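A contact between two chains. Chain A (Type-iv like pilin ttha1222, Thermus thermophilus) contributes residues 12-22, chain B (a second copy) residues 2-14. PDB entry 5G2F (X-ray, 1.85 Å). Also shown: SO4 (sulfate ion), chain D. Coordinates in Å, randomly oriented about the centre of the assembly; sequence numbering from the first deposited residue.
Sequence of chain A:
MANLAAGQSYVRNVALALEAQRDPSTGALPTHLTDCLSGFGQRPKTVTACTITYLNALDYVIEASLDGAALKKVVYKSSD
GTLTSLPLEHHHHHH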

# COMPACT_ATOMS: atom_id res chain seq x y z
N ARG A 12 -1.87 -0.63 -16.58
CA ARG A 12 -0.58 -0.75 -17.23
C ARG A 12 0.46 0.12 -16.54
O ARG A 12 1.61 -0.29 -16.39
N ASN A 13 0.04 1.31 -16.10
CA ASN A 13 0.96 2.18 -15.32
C ASN A 13 1.35 1.61 -13.96
O ASN A 13 2.51 1.75 -13.55
N VAL A 14 0.41 0.90 -13.29
CA VAL A 14 0.72 0.18 -12.06
C VAL A 14 1.80 -0.88 -12.33
O VAL A 14 2.80 -0.97 -11.64
N ALA A 15 1.57 -1.68 -13.37
CA ALA A 15 2.55 -2.71 -13.77
C ALA A 15 3.94 -2.12 -14.07
O ALA A 15 4.93 -2.63 -13.56
N LEU A 16 3.99 -1.07 -14.88
CA LEU A 16 5.27 -0.39 -15.18
C LEU A 16 5.97 0.10 -13.91
O LEU A 16 7.17 -0.09 -13.75
N ALA A 17 5.19 0.63 -12.98
CA ALA A 17 5.76 1.04 -11.69
C ALA A 17 6.32 -0.13 -10.88
O ALA A 17 7.40 -0.04 -10.27
N LEU A 18 5.61 -1.25 -10.86
CA LEU A 18 6.07 -2.43 -10.17
C LEU A 18 7.38 -3.00 -10.80
O LEU A 18 8.30 -3.42 -10.11
N GLU A 19 7.43 -3.02 -12.13
CA GLU A 19 8.62 -3.45 -12.84
C GLU A 19 9.86 -2.66 -12.39
O GLU A 19 10.95 -3.23 -12.24
N ALA A 20 9.66 -1.38 -12.16
CA ALA A 20 10.76 -0.49 -11.74
C ALA A 20 11.30 -0.79 -10.36
O ALA A 20 12.34 -0.28 -9.99
N GLN A 21 10.58 -1.58 -9.58
CA GLN A 21 11.03 -1.92 -8.24
C GLN A 21 11.73 -3.26 -8.18
O GLN A 21 12.14 -3.67 -7.11
N ARG A 22 11.84 -3.99 -9.29
CA ARG A 22 12.55 -5.29 -9.29
C ARG A 22 14.03 -5.17 -8.98
O ARG A 22 14.72 -4.30 -9.48
N ALA B 2 5.92 6.19 -16.57
CA ALA B 2 5.18 6.18 -15.28
C ALA B 2 6.15 6.45 -14.14
O ALA B 2 6.19 5.69 -13.20
N ASN B 3 6.92 7.55 -14.23
CA ASN B 3 7.89 7.94 -13.19
C ASN B 3 7.29 8.36 -11.88
O ASN B 3 7.77 7.95 -10.83
N LEU B 4 6.24 9.19 -11.92
CA LEU B 4 5.55 9.55 -10.71
C LEU B 4 5.07 8.27 -10.00
O LEU B 4 5.22 8.13 -8.80
N ALA B 5 4.45 7.37 -10.76
CA ALA B 5 4.00 6.11 -10.16
C ALA B 5 5.17 5.28 -9.61
O ALA B 5 5.07 4.71 -8.55
N ALA B 6 6.30 5.26 -10.31
CA ALA B 6 7.43 4.47 -9.83
C ALA B 6 7.98 5.09 -8.54
O ALA B 6 8.26 4.40 -7.57
N GLY B 7 8.00 6.43 -8.48
CA GLY B 7 8.42 7.09 -7.23
C GLY B 7 7.51 6.91 -6.04
O GLY B 7 7.96 6.65 -4.91
N GLN B 8 6.22 7.15 -6.25
CA GLN B 8 5.26 6.98 -5.21
C GLN B 8 5.28 5.57 -4.66
O GLN B 8 5.21 5.38 -3.43
N SER B 9 5.32 4.59 -5.57
CA SER B 9 5.30 3.21 -5.16
C SER B 9 6.57 2.86 -4.36
O SER B 9 6.50 2.13 -3.40
N TYR B 10 7.72 3.42 -4.74
CA TYR B 10 8.92 3.22 -3.98
C TYR B 10 8.74 3.75 -2.55
O TYR B 10 9.09 3.08 -1.56
N VAL B 11 8.20 4.96 -2.45
CA VAL B 11 7.92 5.53 -1.11
C VAL B 11 7.02 4.60 -0.28
O VAL B 11 7.29 4.38 0.90
N ARG B 12 5.94 4.10 -0.87
CA ARG B 12 5.05 3.18 -0.15
C ARG B 12 5.83 1.95 0.32
O ARG B 12 5.62 1.44 1.43
N ASN B 13 6.72 1.45 -0.53
CA ASN B 13 7.57 0.29 -0.15
C ASN B 13 8.57 0.61 0.98
O ASN B 13 8.81 -0.24 1.87
N VAL B 14 9.14 1.80 0.97
CA VAL B 14 9.98 2.26 2.12
C VAL B 14 9.15 2.24 3.41
O VAL B 14 9.59 1.69 4.44

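The axes of helix 12-19 of chain A and helix 3-14 of chain B approach to 8.2 Å and cross at -59°, with alanines Ala A17, Ala B5 and Ala B6 lying where the helices come close. The two stretches together bury 382 Å².

Ala B2 begins the contact. Its CA-to-CB bond points toward chain A, and its CB lies 3.5 Å from Asn A13 OD1 and 4.2 Å from Leu A16 CB. The CA-to-CB bond of Asn A13 runs sideways, but its chi1 of -80° (m) brings the amide end nearer. Leu A16, also m at chi1, points toward chain B and meets Ala B2 through its CB. At this end of the chain B helix a sulfate ion, probably from the crystallisation liquor, accepts hydrogen bonds from two backbone amides: Asn B3 N to O3 at 3.1 Å (155°) and Leu B4 N to O1 at 2.9 Å (158°).

Ala B5 points toward chain A and packs its CB 3.8 Å from Ala A17 CB. Ala A17 points back toward chain B, and its CB lies 3.7 Å from Ala B5 C, so it rests against main chain as well as side chain. The backbones are nearest at the next residue: Ala A17 CA and Ala B6 CA are 4.2 Å apart. Ala B6, directed sideways, places its CB 4.0 Å from Ala A20 CB. Its carbonyl O accepts the one direct hydrogen bond between the stretches, from Gln A21 NE2 at 3.2 Å and 152°. Gln A21 (chi1 -39°, chi2 -71°, both m) folds back so that NE2 also donates to Ala A17 O at 3.0 Å and 159°; one amide nitrogen thus ties its own chain to the neighbouring helix.

Ser B9, with chi1 p at 58°, points toward chain A, and its OG lies 3.7 Å from Ala A17 CB. Gln A21 NE2 is only 3.0 Å from Ser B9 OG, but the angle is too poor for a hydrogen bond.

Tyr B10 (chi1 t) is directed sideways; Gln A21 OE1 approaches its CA at 3.4 Å and lies at the ring edge, near the ring plane. Beyond it, Asn B13 (chi1 m) points toward chain A. Its ND2 is 3.7 Å from Gln A21 OE1, and water 1 links the two amides: it donates to Gln A21 OE1 at a short 2.4 Å and accepts a weak hydrogen bond from Asn B13 ND2 at 3.2 Å.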

# COMPACT_ATOMS: atom_id res chain seq x y z
CB ARG A 12 -0.64 -0.41 -18.72
CG ARG A 12 -1.38 -1.49 -19.51
CD ARG A 12 -1.16 -1.33 -21.02
NE ARG A 12 -1.81 -2.40 -21.80
CZ ARG A 12 -1.35 -3.66 -21.89
NH1 ARG A 12 -0.22 -4.03 -21.28
NH2 ARG A 12 -2.02 -4.54 -22.64
CB ASN A 13 0.41 3.62 -15.22
CG ASN A 13 0.68 4.42 -16.48
OD1 ASN A 13 1.71 4.24 -17.13
ND2 ASN A 13 -0.23 5.33 -16.82
CB VAL A 14 -0.53 -0.46 -11.43
CG1 VAL A 14 -0.20 -1.34 -10.24
CG2 VAL A 14 -1.51 0.62 -11.01
CB ALA A 15 2.06 -3.45 -15.00
CB LEU A 16 5.09 0.79 -16.11
CG LEU A 16 4.80 0.43 -17.56
CD1 LEU A 16 4.26 1.64 -18.32
CD2 LEU A 16 6.04 -0.12 -18.25
CB ALA A 17 4.70 1.79 -10.89
CB LEU A 18 4.96 -3.52 -10.17
CG LEU A 18 3.79 -3.29 -9.24
CD1 LEU A 18 2.74 -4.36 -9.39
CD2 LEU A 18 4.21 -3.24 -7.76
CB GLU A 19 8.43 -3.35 -14.36
CG GLU A 19 7.40 -4.33 -14.95
CD GLU A 19 7.70 -5.79 -14.69
OE1 GLU A 19 8.84 -6.26 -14.99
OE2 GLU A 19 6.79 -6.46 -14.14
CB ALA A 20 10.30 0.95 -11.80
CB GLN A 21 9.86 -2.09 -7.29
CG GLN A 21 8.70 -1.13 -7.46
CD GLN A 21 9.03 0.26 -7.02
OE1 GLN A 21 9.50 0.44 -5.90
NE2 GLN A 21 8.69 1.27 -7.85
CB ARG A 22 12.45 -6.01 -10.62
CG ARG A 22 11.05 -6.47 -10.96
CD ARG A 22 11.11 -7.21 -12.29
NE ARG A 22 9.77 -7.59 -12.74
CZ ARG A 22 9.04 -8.57 -12.24
NH1 ARG A 22 9.54 -9.39 -11.31
NH2 ARG A 22 7.84 -8.81 -12.71
CB ALA B 2 4.48 4.83 -15.07
CB ASN B 3 8.78 9.06 -13.67
CG ASN B 3 9.82 8.58 -14.64
OD1 ASN B 3 10.27 7.44 -14.57
ND2 ASN B 3 10.22 9.46 -15.56
CB LEU B 4 4.36 10.49 -10.98
CG LEU B 4 3.48 10.81 -9.76
CD1 LEU B 4 4.26 11.49 -8.62
CD2 LEU B 4 2.26 11.64 -10.18
CB ALA B 5 3.19 5.31 -11.16
CB ALA B 6 8.51 4.39 -10.89
CB GLN B 8 3.86 7.29 -5.73
CG GLN B 8 3.60 8.76 -5.95
CD GLN B 8 2.24 9.02 -6.58
OE1 GLN B 8 1.70 8.18 -7.27
NE2 GLN B 8 1.70 10.22 -6.37
CB SER B 9 5.01 2.29 -6.38
OG SER B 9 5.94 2.42 -7.43
CB TYR B 10 10.13 3.92 -4.62
CG TYR B 10 11.43 3.75 -3.83
CD1 TYR B 10 12.10 2.55 -3.79
CD2 TYR B 10 11.99 4.83 -3.14
CE1 TYR B 10 13.31 2.41 -3.08
CE2 TYR B 10 13.16 4.71 -2.45
CZ TYR B 10 13.83 3.50 -2.41
OH TYR B 10 15.01 3.38 -1.74
CB VAL B 11 7.32 6.95 -1.21
CG1 VAL B 11 6.80 7.42 0.13
CG2 VAL B 11 8.37 7.90 -1.78
CB ARG B 12 3.85 2.81 -0.99
CG ARG B 12 2.84 3.96 -1.20
CD ARG B 12 1.51 3.55 -1.82
NE ARG B 12 0.80 2.58 -0.99
CZ ARG B 12 -0.18 1.78 -1.39
NH1 ARG B 12 -0.61 1.79 -2.64
NH2 ARG B 12 -0.75 0.96 -0.51
CB ASN B 13 8.23 -0.34 -1.42
CG ASN B 13 7.26 -1.30 -2.17
OD1 ASN B 13 6.47 -1.97 -1.54
ND2 ASN B 13 7.41 -1.43 -3.49
CB VAL B 14 10.54 3.67 1.89
CG1 VAL B 14 11.25 4.22 3.12
CG2 VAL B 14 11.53 3.68 0.72
S SO4 D . 5.08 10.42 -15.46
O1 SO4 D . 5.40 10.90 -14.09
O2 SO4 D . 4.09 9.32 -15.35
O3 SO4 D . 6.31 9.94 -16.13
O4 SO4 D . 4.51 11.54 -16.25
O HOH W 1 10.49 -0.75 -4.05